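Local coordinates for putative uncharacterized protein (Magnetospirillum magneticum, PDB 3TBN) that binds two [2Fe-2S] clusters within a single chain through a tandem pair of CDGSH-type motifs, its physiological role being unassigned, at residues A[31-34]-A[40-43]; A[66-71]-A[77-82]; A[73-76]-A[82-85]. All coordinates share one frame; numbering follows the deposited sequence.

Contact 1: residues A[31-34]-A[40-43]; sequences HWCA and AQPF. With FES (Fe2/s2 (inorganic) cluster), chain B.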
# COMPACT_ATOMS: atom_id res chain seq x y z
N HIS A 31 -5.42 -2.07 7.74
CA HIS A 31 -5.59 -0.83 7.01
C HIS A 31 -4.30 -0.53 6.27
O HIS A 31 -3.31 -0.10 6.85
CB HIS A 31 -6.00 0.28 7.97
CG HIS A 31 -7.24 -0.05 8.73
ND1 HIS A 31 -8.50 0.20 8.24
CD2 HIS A 31 -7.42 -0.69 9.92
CE1 HIS A 31 -9.41 -0.23 9.11
NE2 HIS A 31 -8.77 -0.77 10.13
N TRP A 32 -4.32 -0.82 4.98
CA TRP A 32 -3.15 -0.69 4.12
C TRP A 32 -2.88 0.77 3.78
O TRP A 32 -3.80 1.49 3.38
CB TRP A 32 -3.39 -1.47 2.84
CG TRP A 32 -2.31 -1.36 1.81
CD1 TRP A 32 -1.06 -1.89 1.88
CD2 TRP A 32 -2.40 -0.71 0.54
NE1 TRP A 32 -0.36 -1.61 0.73
CE2 TRP A 32 -1.16 -0.88 -0.11
CE3 TRP A 32 -3.41 0.00 -0.11
CZ2 TRP A 32 -0.91 -0.37 -1.38
CZ3 TRP A 32 -3.15 0.51 -1.37
CH2 TRP A 32 -1.92 0.32 -2.00
N CYS A 33 -1.63 1.18 3.92
CA CYS A 33 -1.20 2.50 3.49
C CYS A 33 -1.15 2.57 1.97
O CYS A 33 -0.35 1.89 1.32
CB CYS A 33 0.18 2.82 4.07
SG CYS A 33 0.85 4.40 3.47
N ALA A 34 -2.02 3.40 1.40
CA ALA A 34 -2.06 3.62 -0.04
C ALA A 34 -1.15 4.77 -0.48
O ALA A 34 -0.87 4.91 -1.67
CB ALA A 34 -3.48 3.91 -0.48
N ALA A 40 5.00 2.99 9.44
CA ALA A 40 4.76 1.62 9.90
C ALA A 40 4.30 0.75 8.74
O ALA A 40 3.31 0.02 8.85
CB ALA A 40 3.73 1.62 11.03
N GLN A 41 5.00 0.82 7.62
CA GLN A 41 4.59 0.09 6.42
C GLN A 41 4.44 -1.39 6.73
O GLN A 41 5.24 -1.96 7.48
CB GLN A 41 5.62 0.26 5.31
CG GLN A 41 5.68 1.66 4.73
CD GLN A 41 4.42 2.04 4.00
OE1 GLN A 41 3.73 1.19 3.44
NE2 GLN A 41 4.11 3.33 3.98
N PRO A 42 3.45 -2.05 6.12
CA PRO A 42 2.57 -1.55 5.07
C PRO A 42 1.27 -0.91 5.56
O PRO A 42 0.36 -0.73 4.76
CB PRO A 42 2.24 -2.82 4.28
CG PRO A 42 2.20 -3.87 5.34
CD PRO A 42 3.31 -3.51 6.30
N PHE A 43 1.18 -0.59 6.85
CA PHE A 43 -0.08 -0.15 7.44
C PHE A 43 -0.15 1.35 7.63
O PHE A 43 0.85 2.00 7.90
CB PHE A 43 -0.30 -0.89 8.76
CG PHE A 43 -0.23 -2.37 8.60
CD1 PHE A 43 0.79 -3.11 9.18
CD2 PHE A 43 -1.17 -3.02 7.81
CE1 PHE A 43 0.84 -4.49 8.99
CE2 PHE A 43 -1.11 -4.38 7.62
CZ PHE A 43 -0.10 -5.12 8.21
FE1 FES B . -2.71 6.40 5.81
FE2 FES B . -0.67 6.12 4.05
S1 FES B . -0.54 6.69 6.18
S2 FES B . -2.84 5.74 3.67
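Pro42 O accepts the backbone N-H of Cys33 at 2.9 Å, with 167° at the hydrogen, and this bond ties the end of strand 30-32 to the loop that returns beside it. The donor is tilted from the carbonyl plane, and the same oxygen also lies 3.4 Å from Trp32 CD1 and receives a CA-H...O contact from Trp32 CA. Next to this bond, at the single bridge between Trp32 and Phe43, His31 O takes a CA-H...O contact from Phe43 CA at 3.3 Å and sits at the edge of the Phe43 ring; the main-chain bond of His31 to Cys44 continues the pairing. The peptide bond before Pro42 is cis, and Pro42 CG lies 3.8 Å above the centre of the Phe43 ring. This is the cluster-binding loop of a CDGSH iron-sulfur domain, in which Cys33 and Cys35 both supply sulfur to one iron, FE2, of the [2Fe-2S] cluster. With its sulfur anti to the backbone N (chi1 176°), Cys33 SG reaches FE2 at 2.4 Å. That sulfur is also an acceptor: Gln41 NE2 donates to Cys33 SG over 3.5 Å, 20° out of the amide plane, an interaction likely to draw some negative charge off the thiolate. The Gln41 chain, bent at its second torsion, brings its amide back toward the cysteine. Both ends of that amide are engaged, since NE2 also bonds to Ser38 O and OE1 accepts from Lys72 NZ, the amine that serves Cys33 O as well. Trp32 places its indole across Pro42 at about a right angle, CD1 to CB 4.2 Å, while NE1 donates to Cys69 O in the other CDGSH motif.

Contact 2: residues A[66-71]-A[77-82]; sequences AYFCGC and PPLCDG. With FES (Fe2/s2 (inorganic) cluster), chain C.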
# COMPACT_ATOMS: atom_id res chain seq x y z
N ALA A 66 -0.07 -12.42 3.78
CA ALA A 66 -0.48 -11.45 2.78
C ALA A 66 0.74 -10.64 2.36
O ALA A 66 1.47 -10.12 3.19
CB ALA A 66 -1.55 -10.53 3.33
N TYR A 67 0.96 -10.55 1.05
CA TYR A 67 2.03 -9.74 0.49
C TYR A 67 1.44 -8.39 0.12
O TYR A 67 0.91 -8.20 -0.98
CB TYR A 67 2.66 -10.44 -0.71
CG TYR A 67 3.43 -11.68 -0.30
CD1 TYR A 67 2.76 -12.86 -0.03
CD2 TYR A 67 4.80 -11.65 -0.17
CE1 TYR A 67 3.46 -14.00 0.36
CE2 TYR A 67 5.51 -12.77 0.21
CZ TYR A 67 4.83 -13.95 0.48
OH TYR A 67 5.54 -15.07 0.86
N PHE A 68 1.50 -7.45 1.06
CA PHE A 68 0.96 -6.12 0.85
C PHE A 68 1.87 -5.32 -0.09
O PHE A 68 3.09 -5.44 -0.05
CB PHE A 68 0.81 -5.40 2.18
CG PHE A 68 -0.31 -5.92 3.03
CD1 PHE A 68 -1.63 -5.60 2.74
CD2 PHE A 68 -0.05 -6.72 4.13
CE1 PHE A 68 -2.66 -6.07 3.53
CE2 PHE A 68 -1.08 -7.18 4.92
CZ PHE A 68 -2.38 -6.86 4.62
N CYS A 69 1.26 -4.50 -0.92
CA CYS A 69 2.01 -3.69 -1.87
C CYS A 69 2.80 -2.59 -1.16
O CYS A 69 2.26 -1.84 -0.36
CB CYS A 69 1.04 -3.10 -2.90
SG CYS A 69 1.76 -1.89 -4.04
N GLY A 70 4.10 -2.54 -1.45
CA GLY A 70 4.98 -1.51 -0.93
C GLY A 70 5.21 -0.34 -1.88
O GLY A 70 5.55 0.76 -1.43
N CYS A 71 5.03 -0.57 -3.18
CA CYS A 71 5.32 0.45 -4.18
C CYS A 71 4.15 1.42 -4.36
O CYS A 71 4.32 2.51 -4.91
CB CYS A 71 5.68 -0.19 -5.53
SG CYS A 71 4.30 -0.95 -6.44
N PRO A 77 -4.90 -3.27 -5.42
CA PRO A 77 -4.61 -2.93 -4.02
C PRO A 77 -5.55 -3.66 -3.08
O PRO A 77 -6.71 -3.88 -3.43
CB PRO A 77 -4.83 -1.41 -3.98
CG PRO A 77 -5.74 -1.12 -5.12
CD PRO A 77 -5.38 -2.11 -6.19
N PRO A 78 -5.09 -4.00 -1.87
CA PRO A 78 -3.81 -3.61 -1.25
C PRO A 78 -2.67 -4.60 -1.45
O PRO A 78 -1.62 -4.43 -0.83
CB PRO A 78 -4.18 -3.59 0.23
CG PRO A 78 -5.15 -4.72 0.36
CD PRO A 78 -5.96 -4.69 -0.91
N LEU A 79 -2.87 -5.63 -2.27
CA LEU A 79 -1.88 -6.69 -2.40
C LEU A 79 -0.96 -6.46 -3.60
O LEU A 79 -1.35 -5.85 -4.59
CB LEU A 79 -2.58 -8.05 -2.53
CG LEU A 79 -3.50 -8.40 -1.36
CD1 LEU A 79 -4.12 -9.77 -1.59
CD2 LEU A 79 -2.75 -8.37 -0.04
N CYS A 80 0.27 -6.96 -3.49
CA CYS A 80 1.23 -6.92 -4.57
C CYS A 80 0.73 -7.72 -5.77
O CYS A 80 0.29 -8.86 -5.61
CB CYS A 80 2.56 -7.51 -4.08
SG CYS A 80 3.87 -7.61 -5.31
N ASP A 81 0.78 -7.11 -6.95
CA ASP A 81 0.43 -7.82 -8.18
C ASP A 81 1.59 -7.82 -9.17
O ASP A 81 1.41 -8.19 -10.34
CB ASP A 81 -0.83 -7.22 -8.82
CG ASP A 81 -0.60 -5.86 -9.44
OD1 ASP A 81 0.49 -5.29 -9.25
OD2 ASP A 81 -1.53 -5.35 -10.09
N GLY A 82 2.77 -7.44 -8.71
CA GLY A 82 3.96 -7.44 -9.53
C GLY A 82 4.26 -6.13 -10.25
O GLY A 82 5.28 -6.01 -10.92
FE1 FES C . 4.41 -5.39 -5.78
FE2 FES C . 3.47 -2.88 -5.33
S1 FES C . 5.03 -3.97 -4.17
S2 FES C . 2.81 -4.31 -6.89
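Cys69 and Cys80, adjacent across this contact, send their sulfurs to different irons of one cluster: Cys69 SG is 2.4 Å from FE2, which Cys71 SG also binds, and Cys80 SG is 2.3 Å from FE1, whose other protein ligand is His84. This is the three-cysteine, one-histidine site of a CDGSH domain. Close around it, Gly82 adds a weak N-H bond to Cys80 SG, Gly70 N lies 3.2 Å from the bridging sulfide S1, and Asp81 OD1 lies 3.5 Å from sulfide S2. Torsions near 180° (chi1 172° and 178°) swing the sulfurs of Cys69 and Cys80 away from their own backbone N and onto the cluster while the main chain pairs. Two nearly straight bonds, each 176° at the hydrogen, hold that pairing: Cys80 N gives to Tyr67 O, and Cys69 N gives to Pro78 O, both at 2.9 Å. They flank the single bridge between Phe68 and Leu79. Farther out, Phe68 CD1 meets Pro78 CB at 4.1 Å, with Pro78 O at the ring edge; Leu79 CD2 touches Phe68 CD1, the side chains crossing at a slant, and also reaches Ala66 CB. Beyond these, Phe43 packs edge-to-face with Phe68. The amides near thiolate and sulfide would probably offset part of the cluster's negative charge, whereas the Asp81 carboxylate, if ionised, would add to it.

Contact 3: residues A[73-76]-A[82-85]; sequences ASKA and GTHK. With FES (Fe2/s2 (inorganic) cluster), chain C.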
# COMPACT_ATOMS: atom_id res chain seq x y z
N ALA A 73 1.64 1.10 -6.30
CA ALA A 73 1.16 1.14 -7.68
C ALA A 73 0.42 -0.13 -8.12
O ALA A 73 0.04 -0.24 -9.28
CB ALA A 73 2.32 1.43 -8.63
N SER A 74 0.21 -1.09 -7.23
CA SER A 74 -0.53 -2.29 -7.59
C SER A 74 -1.86 -1.93 -8.24
O SER A 74 -2.54 -1.00 -7.81
CB SER A 74 -0.80 -3.14 -6.36
OG SER A 74 -1.61 -4.24 -6.73
N LYS A 75 -2.24 -2.69 -9.26
CA LYS A 75 -3.55 -2.53 -9.88
C LYS A 75 -4.62 -3.32 -9.12
O LYS A 75 -5.80 -3.26 -9.47
CB LYS A 75 -3.51 -2.97 -11.35
CG LYS A 75 -2.92 -1.92 -12.29
CD LYS A 75 -1.41 -1.88 -12.23
CE LYS A 75 -0.81 -1.30 -13.51
NZ LYS A 75 -0.96 0.18 -13.61
N ALA A 76 -4.20 -4.07 -8.10
CA ALA A 76 -5.12 -4.85 -7.27
C ALA A 76 -4.84 -4.55 -5.80
O ALA A 76 -4.56 -5.45 -5.01
CB ALA A 76 -4.95 -6.33 -7.56
N GLY A 82 2.77 -7.44 -8.71
CA GLY A 82 3.96 -7.44 -9.53
C GLY A 82 4.26 -6.13 -10.25
O GLY A 82 5.28 -6.01 -10.92
N THR A 83 3.38 -5.14 -10.10
CA THR A 83 3.58 -3.85 -10.76
C THR A 83 4.91 -3.22 -10.37
O THR A 83 5.52 -2.51 -11.16
CB THR A 83 2.41 -2.90 -10.47
OG1 THR A 83 1.20 -3.44 -11.01
CG2 THR A 83 2.66 -1.53 -11.09
N HIS A 84 5.37 -3.49 -9.15
CA HIS A 84 6.64 -2.94 -8.68
C HIS A 84 7.81 -3.30 -9.60
O HIS A 84 8.82 -2.60 -9.63
CB HIS A 84 6.94 -3.42 -7.26
CG HIS A 84 7.21 -4.89 -7.15
ND1 HIS A 84 6.23 -5.81 -6.83
CD2 HIS A 84 8.35 -5.60 -7.33
CE1 HIS A 84 6.76 -7.02 -6.82
NE2 HIS A 84 8.04 -6.92 -7.12
N LYS A 85 7.66 -4.38 -10.37
CA LYS A 85 8.73 -4.85 -11.24
C LYS A 85 8.98 -3.92 -12.43
O LYS A 85 10.10 -3.87 -12.95
CB LYS A 85 8.41 -6.25 -11.77
CG LYS A 85 8.24 -7.29 -10.68
CD LYS A 85 7.90 -8.65 -11.26
CE LYS A 85 9.08 -9.24 -12.01
NZ LYS A 85 8.71 -10.41 -12.84
FE1 FES C . 4.41 -5.39 -5.78
FE2 FES C . 3.47 -2.88 -5.33
S1 FES C . 5.03 -3.97 -4.17
S2 FES C . 2.81 -4.31 -6.89
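The two loops approach most closely at Ser74 and Thr83, whose CA atoms are 5.4 Å apart, and residues 83-85 have helical backbone angles, with Lys85 N bonded to Gly82 O. Thr83 carries the side-chain contact through both branches. A chi1 of -63° puts its methyl CG2 opposite its own backbone N, where CG2 meets Ala73 O at 3.4 Å and Ala73 CB at 3.9 Å. The hydroxyl branch is crossed by Lys75 at about a right angle, Lys75 CD to Thr83 OG1 3.3 Å, while Thr83 OG1 is hydrogen-bonded to Asp81 OD1. Replacing Thr83 with a glycine would probably open a gap beside Ala73 and leave Asp81 OD1 without its hydroxyl mate. Ser74 closes an ST turn, OG accepting from Ala76 N at 2.9 Å, and also bonds to Leu79 O. The loops meet next to the cluster, as expected in the CDGSH signature: Ser74 CB lies 3.8 Å from sulfide S2. His84 ND1 binds FE1 at 2.1 Å. Sulfide S2 sits at the edge of the imidazole, in its plane. A histidine nitrogen in place of a thiolate would be expected to make the ligand set less negative than four cysteines, consistent with a raised reduction potential.

Contact 1 and contact 2 are equivalent elements of two successive CDGSH motifs, each pairing the end of a strand with a proline-containing loop at its own cluster. Their centres lie 10 Å apart, and they are joined by the hydrogen bond from Trp32 NE1 to Cys69 O (2.8 Å) and by Pro42 CB against Phe68 CB (3.6 Å), so the two motifs pack directly against each other. The Trp32 side chain thereby comes within about 6 Å of the second cluster. Contact 3 shares Gly82 and that cluster with contact 2, 7 Å between centres, joined by hydrogen bonds between Leu79 O and Ser74 OG (2.7 Å) and between Asp81 OD2 and Lys75 N (2.9 Å). Contacts 1 and 3 do not meet.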